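PDB 3OZY: putative mandelate racemase from Bordetella bronchiseptica, which is of unknown function but, as a magnesium-binding enolase superfamily member crystallised with m-xylarate, probably acts on sugar diacids or related carboxylate substrates. Local coordinates for residues 291-302 against 315-326; 150-160 against 183-192. All coordinates share one frame; numbering follows the deposited sequence.

Contact 1 of 2, residues 291-302 against 315-326; sequences SASAASAHLAWN and NLHLVAASPHPA
With CG turned anti to the carbonyl carbon (chi1 -72°), the imidazole of H324 swings from the loop after helix 309-321 into the turn between helix 284-296 and strand 300-301, while W301, its CG anti to the backbone N (chi1 173°), sends its indole toward helix 309-321. H324 NE2 donates an almost straight bond to S291 O, 2.9 Å away and in the imidazole plane. That oxygen is already the helical acceptor of A295 N, and the two donors reach it from opposite faces of its carbonyl plane. One face of the imidazole is covered by the backbone N of W301 and by a CH-pi contact from W301 CB, 3.9 Å from the ring centroid. The contact lies in the (beta/alpha)-barrel domain characteristic of the enolase superfamily, where a Schellman motif with H298 at C-prime ends helix 284-296 and the chain turns into strand 300-301. Farther along, W301 CH2 lies 3.7 Å from L318 CB and W301 CZ3 lies 3.8 Å from V319 CG2, whereas W301 NE1 bonds to A276 O. Beyond the indole, N302 ND2 donates to P325 O at 2.8 Å.

Contact 2 of 2, residues 150-160 against 183-192; sequences LTPDQAADELA and ANLRAMRQRV
A156 and M188 mark the close middle of two neighbouring helices, 152-160 and 183-192, whose axes approach to 7.8 Å and cross at -43°. Small residues permit this approach: the methyl of A187 packs on P152 CB at 3.7 Å and that of A156 rests over the backbone of A187, while M188 CG lies against the backbone of A155. On the inner side L159 reaches across, its CD2 3.5 Å from V192 CG1, the two side chains meeting at about a right angle; L159 also touches I146, A170 and I198 of the barrel strands. The helices are successive outer helices of the (beta/alpha)-barrel domain, joined through strand 169-173 in an alpha-beta-alpha run.

The outer side is more polar and wetter. There, in the conformer modelled here, R191 leaves its helix with CG anti to the backbone N (chi1 -178°), then bends at chi2 and chi3, and its side chain sits as a knob among D153, A156, D157 and A160, with A156 CB over one guanidinium face. A salt bridge to D157 lies in the guanidinium plane: NH1 meets the anti lone pair of D157 OD1 at 2.8 Å, and NH2 reaches the same oxygen at 3.0 Å from above the carboxylate plane; the two planes are 52° apart. A water links NH2 to D153 OD1. At the other end a second water donates to both L150 O and N184 OD1, near the T151–Q154 capping box that begins helix 152-164.

Both R191 donors thus converge on a single carboxylate oxygen, with a second acidic group reached through water, which would be expected to favour the charged form of D157, and more weakly that of D153, at the polar rim of an apolar seam.

From the N terminus, the chain first reaches contact 2, which closes the short excursion from helix 152-164 through strand 169-173 to helix 178-192. It then runs on around the barrel through helices 208-220, 235-242 and 258-267 before contact 1 closes a second, shorter loop, from helix 284-296 and strand 300-301 to helix 309-321 and the loop after it. The two loops are in series, neither nesting nor crossing, and the contact centres lie about 30 Å apart, their nearest atoms about 14 Å apart. Contact 2 thus joins early outer helices of the barrel domain, and contact 1 ties a helix end and a strand to the following helix and its loop, shortly before strand 328-331 pairs with strand 139-146.

Contact 1 of 2, residues 291-302 against 315-326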
# COMPACT_ATOMS: atom_id res chain seq x y z
N SER A 291 -18.19 3.08 7.29
CA SER A 291 -19.25 2.73 8.24
C SER A 291 -20.61 2.73 7.56
O SER A 291 -21.44 1.84 7.76
CB SER A 291 -19.22 3.72 9.42
OG SER A 291 -20.31 3.49 10.29
N ALA A 292 -20.85 3.76 6.75
CA ALA A 292 -22.10 3.86 6.00
C ALA A 292 -22.27 2.70 5.03
O ALA A 292 -23.36 2.12 4.93
CB ALA A 292 -22.16 5.18 5.25
N SER A 293 -21.19 2.35 4.33
CA SER A 293 -21.24 1.27 3.36
C SER A 293 -21.48 -0.08 4.02
O SER A 293 -22.16 -0.94 3.45
CB SER A 293 -19.96 1.25 2.52
OG SER A 293 -19.77 2.51 1.90
N ALA A 294 -20.94 -0.28 5.22
CA ALA A 294 -21.22 -1.50 5.98
C ALA A 294 -22.71 -1.58 6.28
O ALA A 294 -23.34 -2.62 6.07
CB ALA A 294 -20.41 -1.53 7.26
N ALA A 295 -23.29 -0.49 6.76
CA ALA A 295 -24.70 -0.49 7.13
C ALA A 295 -25.60 -0.76 5.91
O ALA A 295 -26.57 -1.51 6.00
CB ALA A 295 -25.09 0.83 7.80
N SER A 296 -25.26 -0.16 4.78
CA SER A 296 -26.02 -0.39 3.55
C SER A 296 -26.07 -1.86 3.18
O SER A 296 -27.08 -2.35 2.68
CB SER A 296 -25.41 0.39 2.39
OG SER A 296 -25.71 1.75 2.52
N ALA A 297 -24.97 -2.57 3.45
CA ALA A 297 -24.88 -3.99 3.12
C ALA A 297 -25.38 -4.90 4.23
O ALA A 297 -25.24 -6.12 4.14
CB ALA A 297 -23.43 -4.33 2.77
N HIS A 298 -25.94 -4.31 5.29
CA HIS A 298 -26.45 -5.07 6.44
C HIS A 298 -25.33 -5.78 7.18
O HIS A 298 -25.52 -6.87 7.73
CB HIS A 298 -27.57 -6.03 6.01
CG HIS A 298 -28.68 -5.34 5.29
ND1 HIS A 298 -29.72 -4.74 5.97
CD2 HIS A 298 -28.88 -5.09 3.98
CE1 HIS A 298 -30.54 -4.19 5.09
NE2 HIS A 298 -30.04 -4.37 3.88
N LEU A 299 -24.17 -5.13 7.19
CA LEU A 299 -22.99 -5.61 7.91
C LEU A 299 -22.64 -4.61 9.01
O LEU A 299 -23.27 -3.56 9.12
CB LEU A 299 -21.82 -5.76 6.94
CG LEU A 299 -22.10 -6.65 5.72
CD1 LEU A 299 -20.92 -6.60 4.76
CD2 LEU A 299 -22.41 -8.08 6.13
N ALA A 300 -21.62 -4.92 9.80
CA ALA A 300 -21.25 -4.07 10.93
C ALA A 300 -19.92 -3.39 10.67
O ALA A 300 -19.06 -3.93 9.97
CB ALA A 300 -21.17 -4.91 12.21
N TRP A 301 -19.75 -2.19 11.22
CA TRP A 301 -18.45 -1.53 11.31
C TRP A 301 -18.09 -1.39 12.78
O TRP A 301 -18.83 -0.77 13.54
CB TRP A 301 -18.47 -0.15 10.65
CG TRP A 301 -17.20 0.64 10.87
CD1 TRP A 301 -15.97 0.38 10.32
CD2 TRP A 301 -17.04 1.80 11.69
NE1 TRP A 301 -15.06 1.32 10.76
CE2 TRP A 301 -15.69 2.20 11.60
CE3 TRP A 301 -17.91 2.54 12.50
CZ2 TRP A 301 -15.19 3.30 12.29
CZ3 TRP A 301 -17.41 3.63 13.18
CH2 TRP A 301 -16.06 4.00 13.07
N ASN A 302 -16.98 -2.02 13.17
CA ASN A 302 -16.44 -1.96 14.53
C ASN A 302 -14.95 -1.75 14.33
O ASN A 302 -14.23 -2.69 14.00
CB ASN A 302 -16.68 -3.28 15.28
CG ASN A 302 -18.15 -3.59 15.47
OD1 ASN A 302 -18.69 -4.49 14.83
ND2 ASN A 302 -18.80 -2.86 16.36
N ASN A 315 -11.67 7.30 16.67
CA ASN A 315 -12.67 6.28 16.39
C ASN A 315 -13.88 6.37 17.31
O ASN A 315 -15.01 6.14 16.88
CB ASN A 315 -12.06 4.88 16.45
CG ASN A 315 -11.20 4.58 15.25
OD1 ASN A 315 -11.71 4.42 14.14
ND2 ASN A 315 -9.88 4.53 15.45
N LEU A 316 -13.67 6.71 18.58
CA LEU A 316 -14.77 6.74 19.53
C LEU A 316 -15.83 7.79 19.18
O LEU A 316 -17.02 7.56 19.37
CB LEU A 316 -14.24 6.94 20.95
CG LEU A 316 -15.28 6.82 22.05
CD1 LEU A 316 -16.07 5.51 21.92
CD2 LEU A 316 -14.59 6.91 23.40
N HIS A 317 -15.40 8.95 18.68
CA HIS A 317 -16.37 9.94 18.23
C HIS A 317 -17.28 9.35 17.16
O HIS A 317 -18.50 9.54 17.19
CB HIS A 317 -15.66 11.19 17.68
CG HIS A 317 -15.15 12.11 18.74
ND1 HIS A 317 -15.95 13.07 19.32
CD2 HIS A 317 -13.95 12.19 19.35
CE1 HIS A 317 -15.24 13.72 20.24
NE2 HIS A 317 -14.03 13.20 20.28
N LEU A 318 -16.68 8.63 16.22
CA LEU A 318 -17.47 8.04 15.14
C LEU A 318 -18.36 6.92 15.64
O LEU A 318 -19.53 6.82 15.26
CB LEU A 318 -16.56 7.52 14.03
CG LEU A 318 -16.09 8.58 13.04
CD1 LEU A 318 -15.29 9.69 13.72
CD2 LEU A 318 -15.27 7.92 11.93
N VAL A 319 -17.81 6.05 16.49
CA VAL A 319 -18.57 4.93 17.02
C VAL A 319 -19.77 5.43 17.84
O VAL A 319 -20.87 4.89 17.72
CB VAL A 319 -17.67 3.99 17.83
CG1 VAL A 319 -18.49 2.99 18.64
CG2 VAL A 319 -16.70 3.29 16.89
N ALA A 320 -19.55 6.45 18.65
CA ALA A 320 -20.64 7.00 19.46
C ALA A 320 -21.80 7.50 18.59
O ALA A 320 -22.96 7.42 18.99
CB ALA A 320 -20.11 8.11 20.35
N ALA A 321 -21.45 8.01 17.41
CA ALA A 321 -22.43 8.60 16.49
C ALA A 321 -23.09 7.57 15.57
O ALA A 321 -24.08 7.88 14.90
CB ALA A 321 -21.76 9.69 15.66
N SER A 322 -22.55 6.36 15.55
CA SER A 322 -22.99 5.33 14.60
C SER A 322 -23.99 4.34 15.19
O SER A 322 -23.83 3.88 16.32
CB SER A 322 -21.78 4.56 14.08
OG SER A 322 -22.20 3.39 13.39
N PRO A 323 -25.02 3.98 14.41
CA PRO A 323 -26.00 2.98 14.85
C PRO A 323 -25.47 1.54 14.88
O PRO A 323 -26.19 0.64 15.31
CB PRO A 323 -27.11 3.10 13.80
CG PRO A 323 -26.41 3.56 12.59
CD PRO A 323 -25.39 4.56 13.11
N HIS A 324 -24.24 1.31 14.44
CA HIS A 324 -23.71 -0.05 14.53
C HIS A 324 -23.65 -0.52 15.97
O HIS A 324 -23.38 0.27 16.87
CB HIS A 324 -22.31 -0.11 13.93
CG HIS A 324 -22.29 0.01 12.44
ND1 HIS A 324 -22.82 -0.95 11.61
CD2 HIS A 324 -21.82 0.99 11.63
CE1 HIS A 324 -22.68 -0.57 10.35
NE2 HIS A 324 -22.09 0.61 10.34
N PRO A 325 -23.85 -1.83 16.20
CA PRO A 325 -23.71 -2.35 17.57
C PRO A 325 -22.31 -2.05 18.07
O PRO A 325 -21.34 -2.22 17.33
CB PRO A 325 -23.86 -3.87 17.39
CG PRO A 325 -24.43 -4.07 16.02
CD PRO A 325 -24.01 -2.90 15.20
N ALA A 326 -22.20 -1.61 19.31
CA ALA A 326 -20.90 -1.22 19.84
C ALA A 326 -20.06 -2.42 20.28
O ALA A 326 -20.55 -3.28 21.02
CB ALA A 326 -21.08 -0.25 21.00

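Contact 2 of 2, residues 150-160 against 183-192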
# COMPACT_ATOMS: atom_id res chain seq x y z
N LEU A 150 0.40 -17.78 27.22
CA LEU A 150 -0.34 -18.09 28.44
C LEU A 150 -0.82 -19.54 28.44
O LEU A 150 -1.07 -20.12 27.39
CB LEU A 150 -1.57 -17.19 28.56
CG LEU A 150 -1.31 -15.69 28.60
CD1 LEU A 150 -2.61 -14.96 28.77
CD2 LEU A 150 -0.36 -15.31 29.73
N THR A 151 -0.96 -20.11 29.63
CA THR A 151 -1.64 -21.39 29.81
C THR A 151 -3.15 -21.14 29.83
O THR A 151 -3.59 -20.01 29.97
CB THR A 151 -1.27 -22.02 31.14
OG1 THR A 151 -1.75 -21.18 32.19
CG2 THR A 151 0.23 -22.20 31.25
N PRO A 152 -3.96 -22.21 29.75
CA PRO A 152 -5.41 -21.97 29.79
C PRO A 152 -5.89 -21.31 31.08
O PRO A 152 -6.72 -20.39 31.04
CB PRO A 152 -6.00 -23.37 29.60
CG PRO A 152 -4.94 -24.11 28.80
CD PRO A 152 -3.62 -23.59 29.35
N ASP A 153 -5.39 -21.76 32.23
CA ASP A 153 -5.80 -21.15 33.49
C ASP A 153 -5.40 -19.68 33.55
O ASP A 153 -6.13 -18.86 34.09
CB ASP A 153 -5.19 -21.88 34.69
CG ASP A 153 -5.84 -23.23 34.94
OD1 ASP A 153 -6.98 -23.46 34.46
OD2 ASP A 153 -5.21 -24.06 35.63
N GLN A 154 -4.23 -19.36 33.01
CA GLN A 154 -3.76 -17.98 32.99
C GLN A 154 -4.61 -17.10 32.06
O GLN A 154 -4.91 -15.96 32.39
CB GLN A 154 -2.29 -17.92 32.57
CG GLN A 154 -1.36 -18.55 33.60
CD GLN A 154 -0.00 -18.86 33.04
OE1 GLN A 154 0.30 -18.53 31.89
NE2 GLN A 154 0.84 -19.51 33.84
N ALA A 155 -4.99 -17.64 30.91
CA ALA A 155 -5.86 -16.91 29.99
C ALA A 155 -7.20 -16.64 30.66
O ALA A 155 -7.75 -15.54 30.58
CB ALA A 155 -6.04 -17.68 28.68
N ALA A 156 -7.73 -17.65 31.35
CA ALA A 156 -8.98 -17.49 32.08
C ALA A 156 -8.84 -16.46 33.21
O ALA A 156 -9.72 -15.64 33.41
CB ALA A 156 -9.47 -18.84 32.62
N ASP A 157 -7.73 -16.52 33.94
CA ASP A 157 -7.46 -15.56 35.01
C ASP A 157 -7.43 -14.14 34.45
O ASP A 157 -8.01 -13.23 35.03
CB ASP A 157 -6.11 -15.84 35.68
CG ASP A 157 -6.15 -17.01 36.65
OD1 ASP A 157 -7.25 -17.47 37.03
OD2 ASP A 157 -5.05 -17.48 37.03
N GLU A 158 -6.73 -13.95 33.33
CA GLU A 158 -6.64 -12.61 32.78
C GLU A 158 -8.01 -12.11 32.33
O GLU A 158 -8.36 -10.95 32.58
CB GLU A 158 -5.60 -12.51 31.66
CG GLU A 158 -5.46 -11.06 31.23
CD GLU A 158 -4.33 -10.77 30.28
OE1 GLU A 158 -3.49 -11.67 30.00
OE2 GLU A 158 -4.29 -9.61 29.81
N LEU A 159 -8.79 -12.97 31.68
CA LEU A 159 -10.14 -12.58 31.27
C LEU A 159 -10.98 -12.17 32.47
O LEU A 159 -11.63 -11.12 32.47
CB LEU A 159 -10.83 -13.71 30.51
CG LEU A 159 -12.27 -13.41 30.08
CD1 LEU A 159 -12.31 -12.17 29.18
CD2 LEU A 159 -12.88 -14.62 29.39
N ALA A 160 -10.97 -13.01 33.51
CA ALA A 160 -11.73 -12.71 34.72
C ALA A 160 -11.30 -11.37 35.32
O ALA A 160 -12.13 -10.62 35.81
CB ALA A 160 -11.58 -13.83 35.74
N ALA A 183 -7.60 -24.62 23.92
CA ALA A 183 -7.66 -24.90 25.35
C ALA A 183 -7.87 -23.61 26.14
O ALA A 183 -8.62 -23.58 27.10
CB ALA A 183 -6.40 -25.63 25.81
N ASN A 184 -7.20 -22.54 25.71
CA ASN A 184 -7.36 -21.24 26.35
C ASN A 184 -8.81 -20.76 26.26
O ASN A 184 -9.40 -20.32 27.25
CB ASN A 184 -6.44 -20.20 25.71
CG ASN A 184 -4.99 -20.44 26.03
OD1 ASN A 184 -4.65 -21.34 26.80
ND2 ASN A 184 -4.12 -19.62 25.45
N LEU A 185 -9.38 -20.84 25.06
CA LEU A 185 -10.76 -20.41 24.86
C LEU A 185 -11.75 -21.21 25.69
O LEU A 185 -12.67 -20.66 26.28
CB LEU A 185 -11.15 -20.52 23.39
CG LEU A 185 -10.65 -19.42 22.47
CD1 LEU A 185 -10.92 -19.83 21.03
CD2 LEU A 185 -11.34 -18.10 22.79
N ARG A 186 -11.56 -22.52 25.73
CA ARG A 186 -12.45 -23.36 26.51
C ARG A 186 -12.39 -22.98 27.99
O ARG A 186 -13.41 -22.89 28.66
CB ARG A 186 -12.17 -24.85 26.30
CG ARG A 186 -12.51 -25.34 24.89
CD ARG A 186 -12.44 -26.85 24.80
NE ARG A 186 -12.23 -27.32 23.43
CZ ARG A 186 -11.04 -27.67 22.94
NH1 ARG A 186 -9.96 -27.61 23.70
NH2 ARG A 186 -10.94 -28.08 21.68
N ALA A 187 -11.18 -22.74 28.50
CA ALA A 187 -11.03 -22.37 29.91
C ALA A 187 -11.63 -20.99 30.17
O ALA A 187 -12.28 -20.77 31.20
CB ALA A 187 -9.55 -22.39 30.30
N MET A 188 -11.41 -20.06 29.25
CA MET A 188 -11.97 -18.72 29.36
C MET A 188 -13.50 -18.73 29.44
O MET A 188 -14.09 -18.11 30.32
CB MET A 188 -11.50 -17.84 28.21
CG MET A 188 -10.03 -17.44 28.32
SD MET A 188 -9.35 -16.89 26.74
CE MET A 188 -10.25 -15.37 26.51
N ARG A 189 -14.14 -19.45 28.52
CA ARG A 189 -15.60 -19.52 28.50
C ARG A 189 -16.15 -20.16 29.77
O ARG A 189 -17.13 -19.68 30.34
CB ARG A 189 -16.08 -20.27 27.26
CG ARG A 189 -17.58 -20.52 27.23
CD ARG A 189 -18.37 -19.22 27.25
NE ARG A 189 -18.25 -18.51 25.99
CZ ARG A 189 -18.40 -17.20 25.84
NH1 ARG A 189 -18.68 -16.43 26.89
NH2 ARG A 189 -18.28 -16.65 24.64
N GLN A 190 -15.51 -21.23 30.22
CA GLN A 190 -15.96 -21.89 31.44
C GLN A 190 -15.88 -20.95 32.64
O GLN A 190 -16.75 -20.94 33.50
CB GLN A 190 -15.13 -23.15 31.70
CG GLN A 190 -15.60 -23.95 32.89
CD GLN A 190 -14.88 -25.28 33.02
OE1 GLN A 190 -13.69 -25.38 32.75
NE2 GLN A 190 -15.61 -26.31 33.45
N ARG A 191 -14.82 -20.15 32.69
CA ARG A 191 -14.60 -19.26 33.82
C ARG A 191 -15.64 -18.14 33.91
O ARG A 191 -16.17 -17.86 34.98
CB ARG A 191 -13.18 -18.66 33.75
CG ARG A 191 -12.84 -17.74 34.91
CD ARG A 191 -12.59 -18.51 36.21
NE ARG A 191 -11.38 -19.33 36.11
CZ ARG A 191 -10.15 -18.85 36.29
NH1 ARG A 191 -9.98 -17.58 36.59
NH2 ARG A 191 -9.11 -19.65 36.17
N VAL A 192 -15.95 -17.50 32.78
CA VAL A 192 -16.81 -16.32 32.81
C VAL A 192 -18.29 -16.55 32.53
O VAL A 192 -19.12 -15.69 32.82
CB VAL A 192 -16.28 -15.19 31.89
CG1 VAL A 192 -14.86 -14.82 32.31
CG2 VAL A 192 -16.33 -15.61 30.42
O HOH W 1 -2.22 -22.41 26.27
O HOH W 2 -9.38 -22.02 34.72